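Local coordinates for tail fiber protein (Acinetobacter phage AM24, PDB 5W5P), which probably recognises and degrades the capsular polysaccharide of its Acinetobacter host as a trimeric, beta-helical tailspike of the phage, at residues Thr194-Thr199 / Gln247-Glu252; Arg225-Asn230 / Tyr256-Thr261; Ser276-Asn281 / Ala305-Arg310; Tyr297-Gly302 / Phe322-Ala327; Gly326-Gly331 / Ile353-Thr358. All blocks are in the same frame, centred on the assembly; numbering follows the deposited sequence.

Contact 1 (Thr194-Thr199 / Gln247-Glu252); sequences TDDLYT and QPRRNE
The guanidinium groups of Arg249 and Arg250 both meet the carboxylate of Asp196 at an edge, near their own planes, and the acid divides its two oxygens between them; Tyr256 makes a cation-pi contact with Arg249. OD1 lies 3.7 Å from Arg249 NE, a long ion pair, and OD2 lies 3.4 Å from Arg250 NE, a salt bridge whose hydrogen bond is weak. The carboxylate is turned 43° from the first guanidinium and 50° from the second. At another point of its edge Arg249 gives NH1 to Gln247 O at 2.9 Å, in the carbonyl plane. Its chain, extended from CG to NE, carries the group toward Asp224, which pairs with NH1, and Tyr227 OH, which meets NH2. Thr194 O touches Arg249 CB at 3.2 Å and accepts a weak bond from Arg250 N, in the type II' turn from Arg249 to Glu252. This surface meeting joins two loops leading into strands 199-204 and 257-258 of a parallel beta-helix, the coil of strand 229-232 between them. The long pair to Arg249 and the weak bond to Arg250 probably add modest attraction, while Asp196 and Arg249 are bonded to Tyr227 OH, which ties the loops to strand 226-227.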
# COMPACT_ATOMS: atom_id res chain seq x y z
N THR A 194 -28.99 -9.46 -20.52
CA THR A 194 -28.73 -9.77 -19.12
C THR A 194 -27.68 -10.86 -18.95
O THR A 194 -27.33 -11.18 -17.81
CB THR A 194 -30.03 -10.17 -18.41
OG1 THR A 194 -30.53 -11.39 -18.98
CG2 THR A 194 -31.07 -9.07 -18.54
N ASP A 195 -27.16 -11.41 -20.04
CA ASP A 195 -26.13 -12.44 -19.94
C ASP A 195 -24.76 -11.80 -19.77
O ASP A 195 -24.55 -10.63 -20.11
CB ASP A 195 -26.16 -13.35 -21.16
CG ASP A 195 -27.31 -14.32 -21.13
OD1 ASP A 195 -27.75 -14.69 -20.02
OD2 ASP A 195 -27.78 -14.73 -22.22
N ASP A 196 -23.82 -12.58 -19.23
CA ASP A 196 -22.47 -12.10 -18.95
C ASP A 196 -21.60 -12.22 -20.21
O ASP A 196 -20.67 -13.02 -20.30
CB ASP A 196 -21.87 -12.85 -17.78
CG ASP A 196 -20.94 -11.99 -16.95
OD1 ASP A 196 -20.85 -10.77 -17.24
OD2 ASP A 196 -20.29 -12.52 -16.02
N LEU A 197 -21.92 -11.37 -21.19
CA LEU A 197 -21.24 -11.39 -22.48
C LEU A 197 -19.96 -10.55 -22.40
O LEU A 197 -19.79 -9.53 -23.07
CB LEU A 197 -22.17 -10.88 -23.58
CG LEU A 197 -23.58 -11.47 -23.56
CD1 LEU A 197 -24.41 -10.91 -24.71
CD2 LEU A 197 -23.52 -12.99 -23.65
N TYR A 198 -19.05 -11.03 -21.56
CA TYR A 198 -17.83 -10.30 -21.24
C TYR A 198 -16.64 -10.86 -22.01
O TYR A 198 -16.71 -11.89 -22.68
CB TYR A 198 -17.55 -10.38 -19.73
CG TYR A 198 -16.95 -11.71 -19.30
CD1 TYR A 198 -17.76 -12.81 -19.08
CD2 TYR A 198 -15.57 -11.85 -19.14
CE1 TYR A 198 -17.22 -14.03 -18.70
CE2 TYR A 198 -15.02 -13.06 -18.77
CZ TYR A 198 -15.85 -14.15 -18.55
OH TYR A 198 -15.30 -15.35 -18.18
N THR A 199 -15.52 -10.16 -21.89
CA THR A 199 -14.22 -10.71 -22.26
C THR A 199 -13.19 -10.10 -21.32
O THR A 199 -13.38 -8.98 -20.82
CB THR A 199 -13.89 -10.45 -23.74
OG1 THR A 199 -12.67 -11.12 -24.09
CG2 THR A 199 -13.77 -8.96 -24.04
N GLN A 247 -25.58 -1.79 -17.28
CA GLN A 247 -26.45 -2.86 -17.74
C GLN A 247 -26.63 -3.91 -16.65
O GLN A 247 -25.66 -4.60 -16.29
CB GLN A 247 -25.89 -3.51 -19.00
CG GLN A 247 -26.04 -2.66 -20.26
CD GLN A 247 -27.49 -2.32 -20.57
OE1 GLN A 247 -28.39 -3.14 -20.35
NE2 GLN A 247 -27.71 -1.12 -21.10
N PRO A 248 -27.83 -4.07 -16.09
CA PRO A 248 -28.05 -5.14 -15.11
C PRO A 248 -27.84 -6.51 -15.73
O PRO A 248 -28.27 -6.78 -16.85
CB PRO A 248 -29.51 -4.94 -14.67
CG PRO A 248 -29.87 -3.55 -15.13
CD PRO A 248 -29.06 -3.30 -16.35
N ARG A 249 -27.17 -7.38 -14.98
CA ARG A 249 -26.91 -8.74 -15.45
C ARG A 249 -26.53 -9.60 -14.26
O ARG A 249 -26.14 -9.11 -13.20
CB ARG A 249 -25.80 -8.75 -16.50
CG ARG A 249 -24.44 -8.37 -15.95
CD ARG A 249 -23.55 -7.82 -17.04
NE ARG A 249 -22.25 -7.44 -16.52
CZ ARG A 249 -21.95 -6.24 -16.04
NH1 ARG A 249 -22.87 -5.28 -16.03
NH2 ARG A 249 -20.73 -5.99 -15.58
N ARG A 250 -26.67 -10.92 -14.45
CA ARG A 250 -26.34 -11.93 -13.44
C ARG A 250 -27.18 -11.65 -12.19
O ARG A 250 -28.41 -11.50 -12.32
CB ARG A 250 -24.84 -11.96 -13.22
CG ARG A 250 -24.09 -12.61 -14.36
CD ARG A 250 -23.42 -13.89 -13.90
NE ARG A 250 -22.10 -13.64 -13.33
CZ ARG A 250 -21.74 -14.00 -12.11
NH1 ARG A 250 -22.59 -14.64 -11.32
NH2 ARG A 250 -20.51 -13.73 -11.67
N ASN A 251 -26.58 -11.56 -11.00
CA ASN A 251 -27.31 -11.36 -9.76
C ASN A 251 -27.50 -9.89 -9.41
O ASN A 251 -27.91 -9.58 -8.29
CB ASN A 251 -26.57 -12.04 -8.60
CG ASN A 251 -26.06 -13.42 -8.96
OD1 ASN A 251 -26.85 -14.34 -9.21
ND2 ASN A 251 -24.74 -13.58 -8.97
N GLU A 252 -27.21 -8.97 -10.33
CA GLU A 252 -27.23 -7.55 -10.04
C GLU A 252 -28.38 -6.86 -10.75
O GLU A 252 -28.69 -7.17 -11.90
CB GLU A 252 -25.91 -6.90 -10.44
CG GLU A 252 -24.68 -7.55 -9.83
CD GLU A 252 -24.76 -7.63 -8.31
OE1 GLU A 252 -25.28 -6.68 -7.68
OE2 GLU A 252 -24.30 -8.64 -7.76

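Contact 2 (Arg225-Asn230 / Tyr256-Thr261); sequences RLYNVN and YVQSVT
Val229 pairs with Val260 and Asn230 with Thr261 as parallel strands of adjacent beta-helix coils, held by two backbone hydrogen bonds, both made by Val229. Val229 N donates to Ser259 O at 3.0 Å, and Val229 O receives Thr261 N at 2.9 Å with an N-H...O angle of 171°. Stacking dominates before the corners at Asn228 and Ser259. The amide of Gln258 lies over one face of the Tyr227 ring, planes 19° apart, with NE2 3.6 Å from CE2 near the rim; Gln258 CB makes a CH-pi contact with the same ring, 4.1 Å from its centroid. Gln258 CG stands anti to the backbone N (chi1 167°), and the chain runs extended beyond it, across the tyrosine. Polar side chains repeat from coil to coil: Asn228 OD1 touches Ser259 CB at 3.3 Å, and Asn230 lies beside Thr261, pointing the same way, with Asn230 OD1 3.4 Å from Thr261 CB. Water bridges Leu226 O to Gln258 N where the strands part. Tyr227 OH has its strongest partner in Arg249, and Asn230 ND2 bonds Glu203. Strands 199-204 and 279-285 flank the pair on either side, while Phe288 of a second subunit packs on Asn228 and Thr261.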
# COMPACT_ATOMS: atom_id res chain seq x y z
N ARG A 225 -18.82 -5.07 -19.98
CA ARG A 225 -18.36 -6.16 -20.84
C ARG A 225 -16.87 -6.42 -20.78
O ARG A 225 -16.42 -7.42 -21.35
CB ARG A 225 -18.76 -5.89 -22.30
CG ARG A 225 -20.19 -5.47 -22.49
CD ARG A 225 -21.17 -6.45 -21.85
NE ARG A 225 -22.56 -6.10 -22.12
CZ ARG A 225 -23.60 -6.80 -21.69
NH1 ARG A 225 -23.41 -7.89 -20.95
NH2 ARG A 225 -24.83 -6.41 -21.98
N LEU A 226 -16.09 -5.56 -20.13
CA LEU A 226 -14.64 -5.69 -20.06
C LEU A 226 -14.24 -5.90 -18.60
O LEU A 226 -14.36 -4.97 -17.79
CB LEU A 226 -13.96 -4.46 -20.65
CG LEU A 226 -14.19 -4.27 -22.16
CD1 LEU A 226 -13.36 -3.13 -22.74
CD2 LEU A 226 -13.91 -5.57 -22.89
N TYR A 227 -13.79 -7.11 -18.28
CA TYR A 227 -13.31 -7.46 -16.95
C TYR A 227 -11.80 -7.68 -16.99
O TYR A 227 -11.21 -7.86 -18.05
CB TYR A 227 -13.99 -8.73 -16.43
CG TYR A 227 -15.51 -8.67 -16.36
CD1 TYR A 227 -16.18 -7.46 -16.34
CD2 TYR A 227 -16.26 -9.85 -16.29
CE1 TYR A 227 -17.56 -7.41 -16.28
CE2 TYR A 227 -17.64 -9.81 -16.22
CZ TYR A 227 -18.29 -8.59 -16.22
OH TYR A 227 -19.66 -8.54 -16.15
N ASN A 228 -11.20 -7.69 -15.80
CA ASN A 228 -9.76 -7.89 -15.64
C ASN A 228 -8.98 -6.92 -16.53
O ASN A 228 -8.25 -7.31 -17.44
CB ASN A 228 -9.38 -9.34 -15.92
CG ASN A 228 -9.98 -10.32 -14.92
OD1 ASN A 228 -10.98 -10.04 -14.27
ND2 ASN A 228 -9.36 -11.49 -14.81
N VAL A 229 -9.15 -5.63 -16.24
CA VAL A 229 -8.63 -4.55 -17.06
C VAL A 229 -7.55 -3.81 -16.28
O VAL A 229 -7.79 -3.37 -15.15
CB VAL A 229 -9.74 -3.58 -17.50
CG1 VAL A 229 -9.18 -2.52 -18.45
CG2 VAL A 229 -10.88 -4.34 -18.14
N ASN A 230 -6.38 -3.67 -16.88
CA ASN A 230 -5.30 -2.82 -16.37
C ASN A 230 -5.26 -1.56 -17.23
O ASN A 230 -4.81 -1.60 -18.38
CB ASN A 230 -3.97 -3.56 -16.39
CG ASN A 230 -3.78 -4.47 -15.19
OD1 ASN A 230 -4.24 -4.18 -14.09
ND2 ASN A 230 -3.11 -5.60 -15.41
N TYR A 256 -22.42 -3.03 -13.19
CA TYR A 256 -21.32 -3.12 -12.25
C TYR A 256 -20.01 -3.27 -13.01
O TYR A 256 -19.97 -3.67 -14.17
CB TYR A 256 -21.50 -4.28 -11.27
CG TYR A 256 -21.57 -5.65 -11.91
CD1 TYR A 256 -22.78 -6.17 -12.35
CD2 TYR A 256 -20.43 -6.43 -12.03
CE1 TYR A 256 -22.85 -7.43 -12.92
CE2 TYR A 256 -20.48 -7.69 -12.61
CZ TYR A 256 -21.70 -8.19 -13.04
OH TYR A 256 -21.76 -9.44 -13.61
N VAL A 257 -18.92 -2.94 -12.32
CA VAL A 257 -17.57 -3.13 -12.82
C VAL A 257 -16.94 -4.28 -12.03
O VAL A 257 -17.29 -4.52 -10.86
CB VAL A 257 -16.72 -1.84 -12.71
CG1 VAL A 257 -17.39 -0.70 -13.48
CG2 VAL A 257 -16.50 -1.46 -11.26
N GLN A 258 -16.03 -5.00 -12.67
CA GLN A 258 -15.43 -6.16 -12.04
C GLN A 258 -13.95 -6.24 -12.40
O GLN A 258 -13.61 -6.32 -13.59
CB GLN A 258 -16.16 -7.45 -12.44
CG GLN A 258 -15.43 -8.71 -12.10
CD GLN A 258 -16.18 -9.95 -12.55
OE1 GLN A 258 -15.58 -11.00 -12.78
NE2 GLN A 258 -17.50 -9.85 -12.65
N SER A 259 -13.09 -6.19 -11.39
CA SER A 259 -11.64 -6.32 -11.55
C SER A 259 -11.11 -5.31 -12.56
O SER A 259 -10.65 -5.65 -13.65
CB SER A 259 -11.26 -7.75 -11.95
OG SER A 259 -11.51 -8.67 -10.90
N VAL A 260 -11.18 -4.04 -12.16
CA VAL A 260 -10.66 -2.93 -12.94
C VAL A 260 -9.60 -2.23 -12.10
O VAL A 260 -9.87 -1.84 -10.95
CB VAL A 260 -11.77 -1.94 -13.35
CG1 VAL A 260 -11.17 -0.69 -13.99
CG2 VAL A 260 -12.75 -2.62 -14.29
N THR A 261 -8.39 -2.10 -12.65
CA THR A 261 -7.27 -1.43 -12.00
C THR A 261 -6.89 -0.21 -12.83
O THR A 261 -6.47 -0.35 -13.98
CB THR A 261 -6.08 -2.36 -11.84
OG1 THR A 261 -6.42 -3.45 -10.96
CG2 THR A 261 -4.87 -1.62 -11.27
O HOH W 1 -15.92 -4.02 -15.47
O HOH W 2 -12.75 -11.14 -12.31
O HOH W 3 -3.41 -4.92 -11.72

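Contact 3 (Ser276-Asn281 / Ala305-Arg310); sequences SKRGFN and AVNVIR
Arg278 reaches across to Ala305 and Asn307, meeting their oxygens with the edge of its guanidinium, where two coils of the parallel beta-helix run in register. Its CB lies 3.7 Å from Ala305 O; CG, anti to the backbone N (chi1 -179°), comes closer to that oxygen, and CD passes beside it. The turn at chi2 brings CD round, while NE pairs outside the contact with Glu252. At the tip NH1 and NH2 both grip Asn307 OD1, each at 2.9 Å and almost exactly in the guanidinium plane. NH2 also donates to Ala305 O from above the carbonyl plane; the same oxygen takes Gly279 N nearly along the C=O axis. Phe280 CZ lies over one face of the guanidinium, toward its rim, and the phenylalanine ring lies beside the Asn307 amide with planes 4° apart. Tyr337 of a second subunit packs against Phe280 and Asn281. The backbone continues the pairing through Asn307 N to Gly279 O and, at the corner, through Asn281 N to Asn307 O at 2.8 Å.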
# COMPACT_ATOMS: atom_id res chain seq x y z
N SER A 276 -20.74 3.99 -12.28
CA SER A 276 -21.60 2.81 -12.18
C SER A 276 -22.32 2.84 -10.83
O SER A 276 -22.38 3.88 -10.17
CB SER A 276 -20.77 1.54 -12.39
OG SER A 276 -21.62 0.41 -12.51
N LYS A 277 -22.87 1.70 -10.43
CA LYS A 277 -23.56 1.57 -9.15
C LYS A 277 -23.05 0.43 -8.29
O LYS A 277 -23.46 0.32 -7.13
CB LYS A 277 -25.07 1.38 -9.38
CG LYS A 277 -25.76 2.55 -10.08
CD LYS A 277 -25.73 3.79 -9.20
CE LYS A 277 -26.66 4.87 -9.71
NZ LYS A 277 -26.79 5.96 -8.70
N ARG A 278 -22.16 -0.41 -8.81
CA ARG A 278 -21.70 -1.59 -8.10
C ARG A 278 -20.31 -1.94 -8.61
O ARG A 278 -19.98 -1.66 -9.76
CB ARG A 278 -22.69 -2.75 -8.29
CG ARG A 278 -22.32 -4.04 -7.57
CD ARG A 278 -23.29 -4.33 -6.44
NE ARG A 278 -23.12 -5.66 -5.85
CZ ARG A 278 -22.07 -6.06 -5.15
NH1 ARG A 278 -22.04 -7.30 -4.66
NH2 ARG A 278 -21.05 -5.24 -4.92
N GLY A 279 -19.50 -2.53 -7.74
CA GLY A 279 -18.12 -2.82 -8.09
C GLY A 279 -17.61 -4.06 -7.39
O GLY A 279 -18.05 -4.39 -6.28
N PHE A 280 -16.68 -4.75 -8.04
CA PHE A 280 -15.97 -5.88 -7.46
C PHE A 280 -14.49 -5.70 -7.75
O PHE A 280 -14.10 -5.54 -8.91
CB PHE A 280 -16.44 -7.22 -8.04
CG PHE A 280 -17.91 -7.50 -7.86
CD1 PHE A 280 -18.84 -7.02 -8.77
CD2 PHE A 280 -18.36 -8.27 -6.79
CE1 PHE A 280 -20.19 -7.28 -8.61
CE2 PHE A 280 -19.71 -8.53 -6.62
CZ PHE A 280 -20.63 -8.04 -7.53
N ASN A 281 -13.66 -5.71 -6.71
CA ASN A 281 -12.20 -5.73 -6.84
C ASN A 281 -11.72 -4.57 -7.71
O ASN A 281 -11.21 -4.73 -8.81
CB ASN A 281 -11.75 -7.08 -7.40
CG ASN A 281 -10.24 -7.17 -7.55
OD1 ASN A 281 -9.49 -6.81 -6.64
ND2 ASN A 281 -9.79 -7.64 -8.71
N ALA A 305 -22.42 -2.38 -2.03
CA ALA A 305 -22.26 -1.84 -3.37
C ALA A 305 -20.87 -2.12 -3.93
O ALA A 305 -20.73 -2.35 -5.14
CB ALA A 305 -22.52 -0.34 -3.38
N VAL A 306 -19.84 -2.12 -3.08
CA VAL A 306 -18.46 -2.28 -3.50
C VAL A 306 -17.84 -3.41 -2.69
O VAL A 306 -17.75 -3.33 -1.46
CB VAL A 306 -17.64 -0.98 -3.31
CG1 VAL A 306 -16.25 -1.15 -3.89
CG2 VAL A 306 -18.37 0.21 -3.93
N ASN A 307 -17.41 -4.46 -3.38
CA ASN A 307 -16.69 -5.57 -2.77
C ASN A 307 -15.20 -5.32 -2.99
O ASN A 307 -14.66 -5.66 -4.05
CB ASN A 307 -17.12 -6.91 -3.36
CG ASN A 307 -18.44 -7.41 -2.80
OD1 ASN A 307 -19.51 -7.08 -3.32
ND2 ASN A 307 -18.37 -8.19 -1.73
N VAL A 308 -14.55 -4.71 -2.00
CA VAL A 308 -13.14 -4.31 -2.02
C VAL A 308 -12.91 -3.16 -3.00
O VAL A 308 -13.15 -3.29 -4.21
CB VAL A 308 -12.21 -5.49 -2.35
CG1 VAL A 308 -10.75 -5.05 -2.26
CG2 VAL A 308 -12.47 -6.64 -1.42
N ILE A 309 -12.44 -2.04 -2.48
CA ILE A 309 -11.90 -0.95 -3.30
C ILE A 309 -10.64 -0.45 -2.61
O ILE A 309 -10.58 -0.38 -1.38
CB ILE A 309 -12.93 0.18 -3.51
CG1 ILE A 309 -12.34 1.29 -4.39
CG2 ILE A 309 -13.40 0.76 -2.18
CD1 ILE A 309 -13.35 2.31 -4.84
N ARG A 310 -9.62 -0.13 -3.40
CA ARG A 310 -8.41 0.49 -2.89
C ARG A 310 -8.17 1.75 -3.71
O ARG A 310 -8.23 1.71 -4.94
CB ARG A 310 -7.19 -0.43 -2.99
CG ARG A 310 -7.44 -1.87 -2.58
CD ARG A 310 -8.01 -2.69 -3.73
NE ARG A 310 -7.70 -4.11 -3.58
CZ ARG A 310 -8.26 -5.07 -4.30
NH1 ARG A 310 -7.93 -6.34 -4.09
NH2 ARG A 310 -9.17 -4.77 -5.22

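Contact 4 (Tyr297-Gly302 / Phe322-Ala327); sequences YLDGDG and FAKLGA
Tyr297 turns one ring face to Lys324, its neighbour on the next coil of the parallel beta-helix. Lys324 CB sits over the ring centre in a CH-pi contact, 3.9 Å from the centroid and 8° off the normal, while CD reaches CE2; the phenol OH is held by Asp345. Leu298 follows, its N bonded to Lys324 O and its O accepting Gly326 N at 2.7 Å. On the opposite side of the sheet from Tyr297, its CB meets Leu325 CD2 at 4.0 Å. Asp299 comes next and takes the end of the lysine: OD2 receives NZ at 2.8 Å on its anti lone pair. Lys324 CG is anti to the backbone N (chi1 166°), and bends at chi3 and chi4 bring NZ round to the acid. Glu354 offers NZ a second, long and weak ion pair. Past Asp299 the two chains separate, and one water joins them: it donates to Gly300 O and Gly302 O and accepts from Ala327 N at 2.7 Å.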
# COMPACT_ATOMS: atom_id res chain seq x y z
N TYR A 297 -17.46 6.74 -8.69
CA TYR A 297 -18.87 6.74 -8.31
C TYR A 297 -19.38 5.31 -8.41
O TYR A 297 -19.51 4.76 -9.52
CB TYR A 297 -19.68 7.68 -9.19
CG TYR A 297 -19.68 9.13 -8.76
CD1 TYR A 297 -18.49 9.83 -8.57
CD2 TYR A 297 -20.88 9.81 -8.56
CE1 TYR A 297 -18.49 11.16 -8.18
CE2 TYR A 297 -20.89 11.14 -8.19
CZ TYR A 297 -19.70 11.81 -8.00
OH TYR A 297 -19.72 13.14 -7.62
N LEU A 298 -19.66 4.69 -7.26
CA LEU A 298 -20.27 3.36 -7.17
C LEU A 298 -21.27 3.41 -6.02
O LEU A 298 -21.08 2.80 -4.97
CB LEU A 298 -19.22 2.26 -6.97
CG LEU A 298 -18.13 2.09 -8.03
CD1 LEU A 298 -16.97 1.26 -7.48
CD2 LEU A 298 -18.69 1.47 -9.30
N ASP A 299 -22.36 4.15 -6.20
CA ASP A 299 -23.26 4.51 -5.11
C ASP A 299 -24.63 3.83 -5.22
O ASP A 299 -25.66 4.43 -4.90
CB ASP A 299 -23.43 6.03 -5.04
CG ASP A 299 -23.78 6.65 -6.38
OD1 ASP A 299 -23.77 5.94 -7.41
OD2 ASP A 299 -24.09 7.86 -6.40
N GLY A 300 -24.65 2.58 -5.65
CA GLY A 300 -25.88 1.81 -5.63
C GLY A 300 -26.27 1.40 -4.22
O GLY A 300 -25.53 1.55 -3.26
N ASP A 301 -27.49 0.87 -4.11
CA ASP A 301 -28.07 0.52 -2.82
C ASP A 301 -27.77 -0.91 -2.39
O ASP A 301 -28.43 -1.42 -1.47
CB ASP A 301 -29.59 0.74 -2.86
CG ASP A 301 -29.96 2.21 -2.83
OD1 ASP A 301 -29.10 3.03 -2.48
OD2 ASP A 301 -31.12 2.55 -3.16
N GLY A 302 -26.80 -1.57 -3.02
CA GLY A 302 -26.52 -2.96 -2.71
C GLY A 302 -25.97 -3.16 -1.32
O GLY A 302 -25.54 -2.24 -0.62
N PHE A 322 -14.07 12.89 -4.81
CA PHE A 322 -13.15 11.85 -5.25
C PHE A 322 -13.82 10.48 -5.30
O PHE A 322 -13.45 9.64 -6.13
CB PHE A 322 -11.92 11.80 -4.33
CG PHE A 322 -11.02 10.63 -4.59
CD1 PHE A 322 -10.29 10.55 -5.77
CD2 PHE A 322 -10.91 9.59 -3.67
CE1 PHE A 322 -9.46 9.47 -6.03
CE2 PHE A 322 -10.09 8.51 -3.92
CZ PHE A 322 -9.36 8.45 -5.10
N ALA A 323 -14.78 10.22 -4.42
CA ALA A 323 -15.40 8.90 -4.38
C ALA A 323 -16.76 9.02 -3.69
O ALA A 323 -16.83 9.30 -2.49
CB ALA A 323 -14.51 7.90 -3.67
N LYS A 324 -17.83 8.79 -4.44
CA LYS A 324 -19.17 8.74 -3.89
C LYS A 324 -19.55 7.26 -4.00
O LYS A 324 -19.97 6.77 -5.05
CB LYS A 324 -20.14 9.66 -4.62
CG LYS A 324 -21.63 9.42 -4.33
CD LYS A 324 -22.61 10.36 -5.06
CE LYS A 324 -23.81 10.68 -4.18
NZ LYS A 324 -24.72 9.51 -4.17
N LEU A 325 -19.36 6.53 -2.91
CA LEU A 325 -19.55 5.09 -2.88
C LEU A 325 -20.78 4.72 -2.06
O LEU A 325 -21.22 5.46 -1.17
CB LEU A 325 -18.31 4.39 -2.28
CG LEU A 325 -16.99 4.78 -2.93
CD1 LEU A 325 -15.81 4.09 -2.22
CD2 LEU A 325 -16.99 4.44 -4.42
N GLY A 326 -21.33 3.54 -2.38
CA GLY A 326 -22.37 2.92 -1.59
C GLY A 326 -21.78 2.18 -0.40
O GLY A 326 -20.73 2.57 0.14
N ALA A 327 -22.45 1.12 0.01
CA ALA A 327 -21.90 0.23 1.02
C ALA A 327 -20.60 -0.37 0.52
O ALA A 327 -20.54 -0.93 -0.58
CB ALA A 327 -22.90 -0.87 1.37
O HOH W 4 -24.91 0.28 -0.82

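Contact 5 (Gly326-Gly331 / Ile353-Thr358); sequences GAVYAG and IELGKT
Val328 sets its CG2 methyl against Leu355 CD2 at 4.3 Å, a loose apolar touch between the end of strand 321-328 and the chain just beyond strand 353-354. Val328 CG1 is anti to the backbone N (chi1 177°), and CG2 is the branch that faces the leucine. The same two side chains belong to a larger apolar interior: Val306 and Ile309 lie against Val328, while Leu325, Val367 and Phe369 lie against Leu355. One backbone hydrogen bond ties the segments. Gly356 N donates to Gly326 O at 3.0 Å, with an N-H...O angle of 131°; the donor stands above the carbonyl plane, 67° out of it. The bond is bent, consistent with the chains parting here. Ala327 and Gly356 come within 4.3 Å between their CA atoms, a purely backbone approach on the glycine side. A cis peptide precedes Lys357 and turns the second segment; next along, Thr358 OG1 donates to Leu355 O at 2.8 Å, nearly in line with that carbonyl. Ser364 binds both Val328 N and Gly356 O, bridging the diverging chains. The contact lies where strands 321-328 and 353-354 end on one face of a parallel beta-helix, whose interior here is filled by aliphatic and aromatic side chains of neighbouring coils.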
# COMPACT_ATOMS: atom_id res chain seq x y z
N GLY A 326 -21.33 3.54 -2.38
CA GLY A 326 -22.37 2.92 -1.59
C GLY A 326 -21.78 2.18 -0.40
O GLY A 326 -20.73 2.57 0.14
N ALA A 327 -22.45 1.12 0.01
CA ALA A 327 -21.90 0.23 1.02
C ALA A 327 -20.60 -0.37 0.52
O ALA A 327 -20.54 -0.93 -0.58
CB ALA A 327 -22.90 -0.87 1.37
N VAL A 328 -19.55 -0.27 1.34
CA VAL A 328 -18.21 -0.73 0.98
C VAL A 328 -17.76 -1.75 2.01
O VAL A 328 -17.71 -1.44 3.21
CB VAL A 328 -17.21 0.43 0.90
CG1 VAL A 328 -15.79 -0.09 0.60
CG2 VAL A 328 -17.64 1.46 -0.14
N TYR A 329 -17.41 -2.95 1.56
CA TYR A 329 -16.74 -3.95 2.39
C TYR A 329 -15.28 -4.03 1.96
O TYR A 329 -14.98 -4.07 0.76
CB TYR A 329 -17.40 -5.33 2.25
CG TYR A 329 -18.84 -5.41 2.68
CD1 TYR A 329 -19.46 -4.36 3.35
CD2 TYR A 329 -19.60 -6.54 2.40
CE1 TYR A 329 -20.78 -4.44 3.74
CE2 TYR A 329 -20.93 -6.63 2.79
CZ TYR A 329 -21.51 -5.57 3.46
OH TYR A 329 -22.84 -5.65 3.84
N ALA A 330 -14.38 -4.05 2.95
CA ALA A 330 -12.94 -4.15 2.71
C ALA A 330 -12.45 -3.03 1.79
O ALA A 330 -11.94 -3.26 0.69
CB ALA A 330 -12.57 -5.53 2.15
N GLY A 331 -12.61 -1.80 2.26
CA GLY A 331 -12.11 -0.62 1.57
C GLY A 331 -10.84 -0.11 2.22
O GLY A 331 -10.68 -0.18 3.44
N ILE A 353 -15.18 12.26 0.11
CA ILE A 353 -15.55 10.86 -0.05
C ILE A 353 -16.88 10.63 0.65
O ILE A 353 -17.07 11.07 1.79
CB ILE A 353 -14.47 9.90 0.50
CG1 ILE A 353 -13.19 10.01 -0.33
CG2 ILE A 353 -14.99 8.47 0.51
CD1 ILE A 353 -12.00 9.32 0.29
N GLU A 354 -17.79 9.96 -0.02
CA GLU A 354 -19.04 9.50 0.57
C GLU A 354 -19.02 7.98 0.63
O GLU A 354 -18.69 7.33 -0.37
CB GLU A 354 -20.24 10.00 -0.23
CG GLU A 354 -21.54 9.30 0.13
CD GLU A 354 -22.70 9.75 -0.73
OE1 GLU A 354 -22.96 10.98 -0.81
OE2 GLU A 354 -23.37 8.88 -1.34
N LEU A 355 -19.34 7.43 1.79
CA LEU A 355 -19.47 6.00 1.99
C LEU A 355 -20.89 5.68 2.43
O LEU A 355 -21.69 6.57 2.74
CB LEU A 355 -18.47 5.47 3.03
CG LEU A 355 -16.99 5.80 2.82
CD1 LEU A 355 -16.14 5.28 3.97
CD2 LEU A 355 -16.49 5.27 1.46
N GLY A 356 -21.21 4.39 2.44
CA GLY A 356 -22.45 3.96 3.05
C GLY A 356 -22.33 3.87 4.56
O GLY A 356 -21.29 3.51 5.11
N LYS A 357 -23.43 4.20 5.25
CA LYS A 357 -24.70 4.54 4.62
C LYS A 357 -24.86 6.04 4.45
O LYS A 357 -24.52 6.83 5.34
CB LYS A 357 -25.86 3.98 5.46
CG LYS A 357 -27.11 4.86 5.49
CD LYS A 357 -28.15 4.32 6.46
CE LYS A 357 -28.75 3.01 5.97
NZ LYS A 357 -29.66 3.19 4.81
N THR A 358 -25.39 6.43 3.29
CA THR A 358 -25.77 7.82 3.03
C THR A 358 -27.06 7.77 2.22
O THR A 358 -27.07 7.28 1.09
CB THR A 358 -24.68 8.58 2.29
OG1 THR A 358 -23.49 8.62 3.10
CG2 THR A 358 -25.13 10.01 2.00

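The five contacts sample coils of one parallel beta-helix and advance along its axis. Contacts 1 and 2 alternate along the chain, their centres about 13 Å apart, one in surface loops and the other in strands. Contact 3 follows, its centre about 10 Å from that of contact 2; its strand 279-285 neighbours strands 257-258 and 260-263 of contact 2. Contact 4 belongs to another face, the seven-stranded parallel sheet, centred about 8 Å from contact 3, and its segments interleave with those of contact 3. Contact 5 shares Gly326 and Ala327 with it, the centres about 6 Å apart. Contacts 2, 3 and 5 reach a second subunit, combining regular stacking with polar loops and subunit packing.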